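Local coordinates for plantazolicin methyltransferase BamL (Bacillus amyloliquefaciens subsp. plantarum, PDB 5DLY), which probably transfers methyl groups from S-adenosylmethionine to the terminal amino group of desmethylplantazolicin, acting as a Rossmann-like N-methyltransferase, at residues A[66-71]-A[106-111]; A[83-88]-A[120-125]; A[127-132]-A[144-149]. All coordinates share one frame; numbering follows the deposited sequence.

Contact 1 (A[66-71]-A[106-111]); sequences IGCGQG and ASFICS. With SAH (S-adenosyl-L-homocysteine), chain C.
The glycine-rich loop that follows the first strand of a Rossmann-like methyltransferase reads Gly-x-Gly-x-Gly here, and its back, at Cys68 and Gly71, rests against Phe108 of strand 107-110. The thiol sulfur comes in at the rim of the phenyl ring, near its plane: Cys68 SG stands 3.9 Å from Phe108 CD1 and 5.1 Å from the ring centroid, 81° off the ring normal, a sulfur-aromatic contact of the edge kind. A first torsion of 62° sets SG between the backbone N and the carbonyl carbon, aiming it at the strand. Gly71, with no side chain, brings its alpha carbon close to the same ring, CA lying 4.1 Å from Phe108 CE1. A type II' turn from Cys68 to Gly71, closed by Gly71 N to Cys68 O at 3.1 Å, brings both residues to Phe108. The loop's other side serves the cofactor product, for Gly67 O accepts a hydrogen bond from the amino nitrogen N of SAH at 2.7 Å. Gly71 is the N-cap of helix 72-80, whose Ile74 also touches Phe108, while Ala99 and Lys100 of helix 93-101 pack on the ring and Ile96 of that helix reaches Cys68.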
loop_
_atom_site.group_PDB
_atom_site.type_symbol
_atom_site.label_atom_id
_atom_site.label_comp_id
_atom_site.label_asym_id
_atom_site.label_seq_id
_atom_site.Cartn_x
_atom_site.Cartn_y
_atom_site.Cartn_z
ATOM N N ILE A 66 2.862 -1.787 -6.238
ATOM C CA ILE A 66 1.887 -1.050 -7.064
ATOM C C ILE A 66 1.878 0.430 -6.673
ATOM O O ILE A 66 1.691 0.756 -5.513
ATOM C CB ILE A 66 0.459 -1.648 -6.915
ATOM C CG1 ILE A 66 0.433 -3.161 -7.238
ATOM C CG2 ILE A 66 -0.557 -0.869 -7.747
ATOM C CD1 ILE A 66 0.824 -3.539 -8.656
ATOM N N GLY A 67 2.083 1.322 -7.642
ATOM C CA GLY A 67 2.219 2.749 -7.325
ATOM C C GLY A 67 3.526 2.987 -6.598
ATOM O O GLY A 67 3.542 3.587 -5.518
ATOM N N CYS A 68 4.618 2.531 -7.208
ATOM C CA CYS A 68 5.916 2.424 -6.538
ATOM C C CYS A 68 6.641 3.751 -6.330
ATOM O O CYS A 68 7.690 3.769 -5.710
ATOM C CB CYS A 68 6.821 1.459 -7.308
ATOM S SG CYS A 68 7.183 1.999 -8.988
ATOM N N GLY A 69 6.100 4.847 -6.872
ATOM C CA GLY A 69 6.740 6.152 -6.728
ATOM C C GLY A 69 8.161 6.120 -7.251
ATOM O O GLY A 69 8.434 5.497 -8.274
ATOM N N GLN A 70 9.062 6.753 -6.505
ATOM C CA GLN A 70 10.468 6.910 -6.888
ATOM C C GLN A 70 11.311 5.686 -6.495
ATOM O O GLN A 70 12.544 5.736 -6.513
ATOM C CB GLN A 70 11.038 8.194 -6.265
ATOM C CG GLN A 70 10.271 9.470 -6.626
ATOM C CD GLN A 70 8.936 9.603 -5.891
ATOM O OE1 GLN A 70 8.758 9.067 -4.795
ATOM N NE2 GLN A 70 7.991 10.332 -6.490
ATOM N N GLY A 71 10.640 4.589 -6.154
ATOM C CA GLY A 71 11.300 3.312 -5.858
ATOM C C GLY A 71 11.808 3.067 -4.446
ATOM O O GLY A 71 12.542 2.106 -4.228
ATOM N N ALA A 106 16.032 -4.398 -10.339
ATOM C CA ALA A 106 14.566 -4.396 -10.269
ATOM C C ALA A 106 14.012 -3.913 -11.602
ATOM O O ALA A 106 14.707 -3.213 -12.338
ATOM C CB ALA A 106 14.090 -3.480 -9.154
ATOM N N SER A 107 12.773 -4.298 -11.905
ATOM C CA SER A 107 12.072 -3.853 -13.112
ATOM C C SER A 107 11.070 -2.757 -12.769
ATOM O O SER A 107 10.226 -2.928 -11.883
ATOM C CB SER A 107 11.337 -5.020 -13.773
ATOM O OG SER A 107 12.238 -6.005 -14.241
ATOM N N PHE A 108 11.161 -1.634 -13.472
ATOM C CA PHE A 108 10.247 -0.516 -13.270
ATOM C C PHE A 108 9.452 -0.239 -14.532
ATOM O O PHE A 108 10.013 -0.141 -15.626
ATOM C CB PHE A 108 11.019 0.729 -12.837
ATOM C CG PHE A 108 11.501 0.661 -11.419
ATOM C CD1 PHE A 108 10.597 0.775 -10.368
ATOM C CD2 PHE A 108 12.856 0.476 -11.135
ATOM C CE1 PHE A 108 11.028 0.698 -9.057
ATOM C CE2 PHE A 108 13.292 0.400 -9.818
ATOM C CZ PHE A 108 12.374 0.526 -8.780
ATOM N N ILE A 109 8.133 -0.145 -14.370
ATOM C CA ILE A 109 7.199 -0.004 -15.484
ATOM C C ILE A 109 6.426 1.297 -15.336
ATOM O O ILE A 109 5.909 1.594 -14.244
ATOM C CB ILE A 109 6.191 -1.181 -15.489
ATOM C CG1 ILE A 109 6.907 -2.535 -15.524
ATOM C CG2 ILE A 109 5.204 -1.060 -16.647
ATOM C CD1 ILE A 109 6.240 -3.567 -14.636
ATOM N N CYS A 110 6.330 2.067 -16.424
ATOM C CA CYS A 110 5.516 3.275 -16.413
ATOM C C CYS A 110 4.200 3.065 -17.144
ATOM O O CYS A 110 4.123 3.156 -18.371
ATOM C CB CYS A 110 6.263 4.491 -16.974
ATOM S SG CYS A 110 5.310 6.012 -16.759
ATOM N N SER A 111 3.157 2.776 -16.371
ATOM C CA SER A 111 1.851 2.455 -16.927
ATOM C C SER A 111 0.831 2.499 -15.810
ATOM O O SER A 111 1.187 2.387 -14.634
ATOM C CB SER A 111 1.874 1.055 -17.565
ATOM O OG SER A 111 0.725 0.828 -18.371
HETATM N N SAH C . 3.464 3.374 -2.780
HETATM C CA SAH C . 3.978 4.763 -2.549
HETATM C CB SAH C . 2.889 5.778 -2.880
HETATM C CG SAH C . 3.479 6.980 -3.622
HETATM S SD SAH C . 2.306 8.298 -3.805
HETATM C C SAH C . 4.390 4.924 -1.112
HETATM O O SAH C . 4.459 3.961 -0.359
HETATM O OXT SAH C . 4.661 6.030 -0.643
HETATM C "C5'" SAH C . 1.089 7.593 -4.878
HETATM C "C4'" SAH C . 1.674 7.024 -6.164
HETATM O "O4'" SAH C . 0.659 6.288 -6.861
HETATM C "C3'" SAH C . 2.140 8.112 -7.132
HETATM O "O3'" SAH C . 3.530 7.919 -7.461
HETATM C "C2'" SAH C . 1.223 7.968 -8.341
HETATM O "O2'" SAH C . 1.825 8.276 -9.601
HETATM C "C1'" SAH C . 0.850 6.497 -8.253
HETATM N N9 SAH C . -0.374 6.111 -8.991
HETATM C C8 SAH C . -1.574 6.730 -8.956
HETATM N N7 SAH C . -2.462 6.099 -9.755
HETATM C C5 SAH C . -1.828 5.049 -10.303
HETATM C C6 SAH C . -2.201 3.982 -11.241
HETATM N N6 SAH C . -3.459 3.936 -11.718
HETATM N N1 SAH C . -1.252 3.067 -11.571
HETATM C C2 SAH C . 0.001 3.141 -11.074
HETATM N N3 SAH C . 0.417 4.096 -10.201
HETATM C C4 SAH C . -0.451 5.064 -9.804
#

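Contact 2 (A[83-88]-A[120-125]); sequences KIELTG and VSKKQD
The side-chain amide of Gln124 and the carboxylate of Glu85, the two flat groups, meet through water rather than directly. One N-H of the amide points at its own loop: NE2 donates to Lys122 O at 2.9 Å, nearly straight at 167° and with the acceptor in the amide plane, although the nitrogen stands above the plane of the Lys122 carbonyl. NE2 also donates to a water, which in turn donates to Glu85 OE1 at 3.0 Å. At the amide's other end, OE1 of Gln124 lies 2.7 Å from a second water, one that also bonds to Glu85 O and, at 2.8 Å, to Thr87 OG1. Partners at both ends fix the amide's rotation. This is the solvent-bridged end of a Rossmann-like sheet: strands 85-90 and 124-130 lie on either side of strand 62-66, and Gln124 reaches across Ser62 and Leu64 of that middle strand. Beside the waters, Thr87 and Val120 slide past each other in opposite directions, CG2 against CG2 at 3.9 Å; Thr87 sets this methyl anti to its N (OG1 at chi1 -52°), which turns the hydroxyl toward the water. At the exposed rim the Lys122 chain crosses Glu85 at about a right angle, its CD 4.2 Å from Glu85 OE1. Glu85 OE2 and Lys122 NZ stay 5.2 Å apart, too far for a salt bridge, though the opposite charges may attract weakly.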
loop_
_atom_site.group_PDB
_atom_site.type_symbol
_atom_site.label_atom_id
_atom_site.label_comp_id
_atom_site.label_asym_id
_atom_site.label_seq_id
_atom_site.Cartn_x
_atom_site.Cartn_y
_atom_site.Cartn_z
ATOM N N LYS A 83 18.236 -11.920 -3.382
ATOM C CA LYS A 83 17.617 -12.861 -4.315
ATOM C C LYS A 83 16.090 -12.810 -4.259
ATOM O O LYS A 83 15.419 -13.832 -4.102
ATOM C CB LYS A 83 18.123 -14.288 -4.076
ATOM C CG LYS A 83 18.552 -15.027 -5.338
ATOM C CD LYS A 83 17.463 -15.102 -6.400
ATOM C CE LYS A 83 18.051 -15.393 -7.773
ATOM N NZ LYS A 83 18.870 -14.263 -8.297
ATOM N N ILE A 84 15.553 -11.602 -4.387
ATOM C CA ILE A 84 14.119 -11.391 -4.520
ATOM C C ILE A 84 13.896 -10.730 -5.875
ATOM O O ILE A 84 14.653 -9.834 -6.262
ATOM C CB ILE A 84 13.568 -10.512 -3.367
ATOM C CG1 ILE A 84 12.045 -10.371 -3.437
ATOM C CG2 ILE A 84 14.245 -9.145 -3.334
ATOM C CD1 ILE A 84 11.313 -11.210 -2.416
ATOM N N GLU A 85 12.888 -11.194 -6.609
ATOM C CA GLU A 85 12.518 -10.561 -7.863
ATOM C C GLU A 85 11.635 -9.372 -7.536
ATOM O O GLU A 85 10.537 -9.547 -7.019
ATOM C CB GLU A 85 11.773 -11.533 -8.776
ATOM C CG GLU A 85 12.623 -12.683 -9.292
ATOM C CD GLU A 85 11.877 -13.592 -10.257
ATOM O OE1 GLU A 85 10.630 -13.701 -10.170
ATOM O OE2 GLU A 85 12.552 -14.220 -11.106
ATOM N N LEU A 86 12.134 -8.175 -7.825
ATOM C CA LEU A 86 11.438 -6.928 -7.497
ATOM C C LEU A 86 10.885 -6.251 -8.732
ATOM O O LEU A 86 11.603 -6.022 -9.711
ATOM C CB LEU A 86 12.390 -5.968 -6.774
ATOM C CG LEU A 86 12.929 -6.488 -5.434
ATOM C CD1 LEU A 86 14.044 -5.599 -4.922
ATOM C CD2 LEU A 86 11.810 -6.610 -4.408
ATOM N N THR A 87 9.610 -5.881 -8.663
ATOM C CA THR A 87 8.953 -5.177 -9.765
ATOM C C THR A 87 8.144 -4.014 -9.206
ATOM O O THR A 87 7.494 -4.157 -8.173
ATOM C CB THR A 87 8.047 -6.124 -10.573
ATOM O OG1 THR A 87 8.795 -7.287 -10.955
ATOM C CG2 THR A 87 7.516 -5.438 -11.811
ATOM N N GLY A 88 8.217 -2.861 -9.861
ATOM C CA GLY A 88 7.417 -1.702 -9.463
ATOM C C GLY A 88 6.723 -1.088 -10.660
ATOM O O GLY A 88 7.260 -1.085 -11.774
ATOM N N VAL A 120 4.032 -8.447 -16.337
ATOM C CA VAL A 120 4.337 -9.481 -15.352
ATOM C C VAL A 120 3.493 -10.708 -15.669
ATOM O O VAL A 120 2.259 -10.635 -15.726
ATOM C CB VAL A 120 4.055 -8.999 -13.908
ATOM C CG1 VAL A 120 4.312 -10.118 -12.899
ATOM C CG2 VAL A 120 4.904 -7.781 -13.574
ATOM N N SER A 121 4.171 -11.824 -15.908
ATOM C CA SER A 121 3.503 -13.087 -16.195
ATOM C C SER A 121 3.719 -14.114 -15.085
ATOM O O SER A 121 2.812 -14.883 -14.763
ATOM C CB SER A 121 3.949 -13.647 -17.546
ATOM O OG SER A 121 5.351 -13.570 -17.689
ATOM N N LYS A 122 4.914 -14.125 -14.501
ATOM C CA LYS A 122 5.195 -15.015 -13.375
ATOM C C LYS A 122 4.343 -14.581 -12.189
ATOM O O LYS A 122 4.237 -13.384 -11.901
ATOM C CB LYS A 122 6.672 -14.953 -12.991
ATOM C CG LYS A 122 7.617 -15.451 -14.067
ATOM C CD LYS A 122 9.022 -14.913 -13.855
ATOM C CE LYS A 122 9.960 -15.371 -14.962
ATOM N NZ LYS A 122 10.208 -16.842 -14.930
ATOM N N LYS A 123 3.730 -15.549 -11.514
ATOM C CA LYS A 123 2.909 -15.239 -10.349
ATOM C C LYS A 123 3.772 -14.665 -9.228
ATOM O O LYS A 123 4.964 -14.992 -9.104
ATOM C CB LYS A 123 2.125 -16.465 -9.873
ATOM C CG LYS A 123 1.298 -17.147 -10.956
ATOM C CD LYS A 123 0.221 -16.245 -11.534
ATOM C CE LYS A 123 -0.625 -16.983 -12.568
ATOM N NZ LYS A 123 0.148 -17.295 -13.805
ATOM N N GLN A 124 3.158 -13.807 -8.420
ATOM C CA GLN A 124 3.859 -13.029 -7.403
ATOM C C GLN A 124 3.506 -13.514 -6.006
ATOM O O GLN A 124 2.343 -13.828 -5.728
ATOM C CB GLN A 124 3.484 -11.552 -7.527
ATOM C CG GLN A 124 3.818 -10.960 -8.885
ATOM C CD GLN A 124 5.315 -10.903 -9.139
ATOM O OE1 GLN A 124 6.041 -10.147 -8.489
ATOM N NE2 GLN A 124 5.784 -11.699 -10.105
ATOM N N ASP A 125 4.503 -13.560 -5.127
ATOM C CA ASP A 125 4.294 -13.994 -3.751
ATOM C C ASP A 125 3.690 -12.875 -2.897
ATOM O O ASP A 125 2.857 -13.134 -2.027
ATOM C CB ASP A 125 5.607 -14.486 -3.126
ATOM C CG ASP A 125 6.011 -15.880 -3.598
ATOM O OD1 ASP A 125 5.190 -16.600 -4.210
ATOM O OD2 ASP A 125 7.178 -16.252 -3.345
HETATM O O HOH W 1 8.492 -9.270 -9.037
HETATM O O HOH W 2 8.643 -11.509 -10.790
#

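Contact 3 (A[127-132]-A[144-149]); sequences IFIHLC and NTLIHL. With SAH (S-adenosyl-L-homocysteine), chain C; 5D7 (prop-2-en-1-yl 2-[(1S)-1-amino-4-carbamimidamidobutyl]-1,3-thiazole-4-carboxylate), chain B.
A methyl group set against a helix carbonyl is the unusual feature of this otherwise apolar contact: Ile127 CD1 lies 3.5 Å from Leu146 O, closer than any pair of carbons across the two segments. The carbonyl is not without a polar partner, since it accepts Leu149 N at 3.0 Å in an i to i+3 bond. Ile127 places CG1 beside its backbone N (chi1 -57°) and extends beyond it, so one branch carries CD1 to the helix backbone and on to Leu149 CB. The other branch, CG2, meets the fork of Leu146, with CD1 and CD2 of the leucine both 4.1 Å away. Two residues along the strand, Ile129 and Leu146 reach toward each other tip to tip, CD1 to CD1 at 3.7 Å. Leu146 thus bridges the two isoleucines of strand 124-130 that face the helix.

Beyond Ile129 the strand ends in the active-site pocket. His130 O accepts the amino nitrogen N of SAH at 2.8 Å, and Leu131 O takes the amino nitrogen N of the substrate analogue 5D7 at 3.0 Å. Leu131 adopts left-handed backbone angles, a kink at which consecutive carbonyls serve two different ligands. Both its methyls, CD1 and CD2, lie 3.5 Å from the ester carbonyl oxygen O9 of 5D7.

The strand and helix form the first half of a beta-alpha-beta crossover that returns through strand 154-160, hydrogen-bonded alongside at Ile127 and Ile129. Ile66 of strand 62-66 packs beside Leu146 from the other neighbouring strand, and helix 23-56 covers Phe128 on the opposite face of the sheet.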
loop_
_atom_site.group_PDB
_atom_site.type_symbol
_atom_site.label_atom_id
_atom_site.label_comp_id
_atom_site.label_asym_id
_atom_site.label_seq_id
_atom_site.Cartn_x
_atom_site.Cartn_y
_atom_site.Cartn_z
ATOM N N ILE A 127 2.091 -8.819 -3.372
ATOM C CA ILE A 127 1.713 -7.629 -4.112
ATOM C C ILE A 127 1.400 -6.555 -3.071
ATOM O O ILE A 127 0.593 -6.772 -2.174
ATOM C CB ILE A 127 0.519 -7.904 -5.059
ATOM C CG1 ILE A 127 0.861 -9.046 -6.028
ATOM C CG2 ILE A 127 0.126 -6.630 -5.798
ATOM C CD1 ILE A 127 -0.289 -9.503 -6.910
ATOM N N PHE A 128 2.074 -5.413 -3.174
ATOM C CA PHE A 128 1.999 -4.359 -2.160
ATOM C C PHE A 128 1.336 -3.127 -2.758
ATOM O O PHE A 128 1.712 -2.671 -3.842
ATOM C CB PHE A 128 3.435 -4.023 -1.746
ATOM C CG PHE A 128 3.581 -3.165 -0.503
ATOM C CD1 PHE A 128 2.720 -3.264 0.588
ATOM C CD2 PHE A 128 4.667 -2.286 -0.413
ATOM C CE1 PHE A 128 2.932 -2.503 1.733
ATOM C CE2 PHE A 128 4.877 -1.529 0.718
ATOM C CZ PHE A 128 4.008 -1.635 1.795
ATOM N N ILE A 129 0.322 -2.604 -2.075
ATOM C CA ILE A 129 -0.346 -1.380 -2.524
ATOM C C ILE A 129 -0.341 -0.415 -1.347
ATOM O O ILE A 129 -1.263 -0.404 -0.517
ATOM C CB ILE A 129 -1.801 -1.629 -2.991
ATOM C CG1 ILE A 129 -1.899 -2.845 -3.937
ATOM C CG2 ILE A 129 -2.338 -0.380 -3.661
ATOM C CD1 ILE A 129 -3.319 -3.137 -4.404
ATOM N N HIS A 130 0.707 0.400 -1.263
ATOM C CA HIS A 130 0.943 1.211 -0.080
ATOM C C HIS A 130 0.594 2.670 -0.329
ATOM O O HIS A 130 1.189 3.337 -1.181
ATOM C CB HIS A 130 2.419 1.069 0.339
ATOM C CG HIS A 130 2.744 1.671 1.673
ATOM N ND1 HIS A 130 2.372 1.103 2.870
ATOM C CD2 HIS A 130 3.470 2.771 1.986
ATOM C CE1 HIS A 130 2.819 1.851 3.866
ATOM N NE2 HIS A 130 3.498 2.865 3.355
ATOM N N LEU A 131 -0.366 3.161 0.453
ATOM C CA LEU A 131 -0.764 4.571 0.456
ATOM C C LEU A 131 -1.116 5.129 -0.935
ATOM O O LEU A 131 -0.759 6.271 -1.280
ATOM C CB LEU A 131 0.280 5.427 1.220
ATOM C CG LEU A 131 0.651 4.965 2.639
ATOM C CD1 LEU A 131 1.716 5.867 3.258
ATOM C CD2 LEU A 131 -0.584 4.899 3.535
ATOM N N CYS A 132 -1.823 4.335 -1.737
ATOM C CA CYS A 132 -2.219 4.811 -3.075
ATOM C C CYS A 132 -3.543 4.288 -3.629
ATOM O O CYS A 132 -3.957 4.721 -4.699
ATOM C CB CYS A 132 -1.109 4.554 -4.101
ATOM S SG CYS A 132 -0.698 2.820 -4.387
ATOM N N ASN A 144 -9.103 -7.141 -8.996
ATOM C CA ASN A 144 -9.445 -8.384 -9.717
ATOM C C ASN A 144 -8.269 -8.857 -10.575
ATOM O O ASN A 144 -7.920 -10.032 -10.589
ATOM C CB ASN A 144 -10.667 -8.188 -10.623
ATOM C CG ASN A 144 -11.977 -8.025 -9.858
ATOM O OD1 ASN A 144 -12.925 -7.409 -10.368
ATOM N ND2 ASN A 144 -12.050 -8.573 -8.658
ATOM N N THR A 145 -7.648 -7.920 -11.285
ATOM C CA THR A 145 -6.473 -8.223 -12.094
ATOM C C THR A 145 -5.303 -8.741 -11.251
ATOM O O THR A 145 -4.670 -9.742 -11.601
ATOM C CB THR A 145 -6.066 -6.984 -12.903
ATOM O OG1 THR A 145 -7.087 -6.722 -13.871
ATOM C CG2 THR A 145 -4.735 -7.206 -13.617
ATOM N N LEU A 146 -5.023 -8.066 -10.137
ATOM C CA LEU A 146 -3.932 -8.485 -9.265
ATOM C C LEU A 146 -4.133 -9.875 -8.666
ATOM O O LEU A 146 -3.180 -10.631 -8.499
ATOM C CB LEU A 146 -3.674 -7.436 -8.182
ATOM C CG LEU A 146 -3.159 -6.086 -8.710
ATOM C CD1 LEU A 146 -3.141 -5.048 -7.601
ATOM C CD2 LEU A 146 -1.781 -6.193 -9.356
ATOM N N ILE A 147 -5.380 -10.229 -8.377
ATOM C CA ILE A 147 -5.669 -11.574 -7.885
ATOM C C ILE A 147 -5.233 -12.656 -8.891
ATOM O O ILE A 147 -4.746 -13.716 -8.484
ATOM C CB ILE A 147 -7.137 -11.693 -7.444
ATOM C CG1 ILE A 147 -7.328 -10.866 -6.168
ATOM C CG2 ILE A 147 -7.512 -13.136 -7.144
ATOM C CD1 ILE A 147 -8.761 -10.702 -5.709
ATOM N N HIS A 148 -5.352 -12.376 -10.192
ATOM C CA HIS A 148 -4.867 -13.316 -11.227
ATOM C C HIS A 148 -3.370 -13.584 -11.160
ATOM O O HIS A 148 -2.907 -14.630 -11.631
ATOM C CB HIS A 148 -5.164 -12.822 -12.645
ATOM C CG HIS A 148 -6.595 -12.472 -12.886
ATOM N ND1 HIS A 148 -7.638 -13.281 -12.491
ATOM C CD2 HIS A 148 -7.156 -11.411 -13.510
ATOM C CE1 HIS A 148 -8.782 -12.725 -12.846
ATOM N NE2 HIS A 148 -8.518 -11.584 -13.456
ATOM N N LEU A 149 -2.624 -12.619 -10.621
ATOM C CA LEU A 149 -1.164 -12.700 -10.537
ATOM C C LEU A 149 -0.660 -13.314 -9.231
ATOM O O LEU A 149 0.539 -13.498 -9.069
ATOM C CB LEU A 149 -0.532 -11.315 -10.750
ATOM C CG LEU A 149 -0.479 -10.796 -12.186
ATOM C CD1 LEU A 149 0.025 -9.361 -12.201
ATOM C CD2 LEU A 149 0.415 -11.684 -13.045
HETATM N N SAH C . 3.464 3.374 -2.780
HETATM C CA SAH C . 3.978 4.763 -2.549
HETATM C CB SAH C . 2.889 5.778 -2.880
HETATM C CG SAH C . 3.479 6.980 -3.622
HETATM S SD SAH C . 2.306 8.298 -3.805
HETATM C C SAH C . 4.390 4.924 -1.112
HETATM O O SAH C . 4.459 3.961 -0.359
HETATM O OXT SAH C . 4.661 6.030 -0.643
HETATM C "C5'" SAH C . 1.089 7.593 -4.878
HETATM C "C4'" SAH C . 1.674 7.024 -6.164
HETATM O "O4'" SAH C . 0.659 6.288 -6.861
HETATM C "C3'" SAH C . 2.140 8.112 -7.132
HETATM O "O3'" SAH C . 3.530 7.919 -7.461
HETATM C "C2'" SAH C . 1.223 7.968 -8.341
HETATM O "O2'" SAH C . 1.825 8.276 -9.601
HETATM C "C1'" SAH C . 0.850 6.497 -8.253
HETATM N N9 SAH C . -0.374 6.111 -8.991
HETATM C C8 SAH C . -1.574 6.730 -8.956
HETATM N N7 SAH C . -2.462 6.099 -9.755
HETATM C C5 SAH C . -1.828 5.049 -10.303
HETATM C C6 SAH C . -2.201 3.982 -11.241
HETATM N N6 SAH C . -3.459 3.936 -11.718
HETATM N N1 SAH C . -1.252 3.067 -11.571
HETATM C C2 SAH C . 0.001 3.141 -11.074
HETATM N N3 SAH C . 0.417 4.096 -10.201
HETATM C C4 SAH C . -0.451 5.064 -9.804
HETATM O O9 5D7 B . -0.326 8.169 4.822
HETATM C C6 5D7 B . -0.671 9.338 4.743
HETATM O O7 5D7 B . -0.941 10.115 5.927
HETATM C C8 5D7 B . -0.947 9.525 7.230
HETATM C C2 5D7 B . -0.796 10.021 3.433
HETATM N N3 5D7 B . -0.362 9.453 2.276
HETATM C C4 5D7 B . -0.535 10.197 1.174
HETATM S S5 5D7 B . -1.264 11.704 1.627
HETATM C C1 5D7 B . -1.339 11.307 3.305
HETATM C CA 5D7 B . -0.189 9.923 -0.236
HETATM N N 5D7 B . 0.625 8.714 -0.263
HETATM C CB 5D7 B . -1.437 9.759 -1.115
HETATM C CG 5D7 B . -2.576 8.928 -0.514
HETATM C CD 5D7 B . -3.344 8.250 -1.637
HETATM N NE 5D7 B . -4.509 7.574 -1.080
HETATM C CZ 5D7 B . -5.727 8.069 -0.853
HETATM N NH2 5D7 B . -6.621 7.332 -0.354
HETATM N NH1 5D7 B . -6.005 9.272 -1.158
HETATM C C3 5D7 B . -1.332 10.587 8.228
HETATM C C5 5D7 B . -0.822 10.595 9.444
#

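In the fold
The three contacts sample the parallel part of one mixed sheet along its strands. Contact 2 lies near the strand beginnings, with the side chain of Thr87 about 11 Å from SAH, whereas contacts 1 and 3 each include residues at the strand ends that bind it. Centres are about 12 to 13 Å apart, and probable backbone hydrogen bonds join them: Ser107 O to Gly88 N at 2.9 Å ties contact 1 to contact 2, Ile66 N to Phe128 O at 2.8 Å ties contact 1 to contact 3, and Gln124 N to Leu149 O at 2.7 Å ties contact 2 to contact 3. In the pocket beyond the strand ends, SAH SD lies 4.0 Å from 5D7 N, consistent with methyl transfer to that nitrogen.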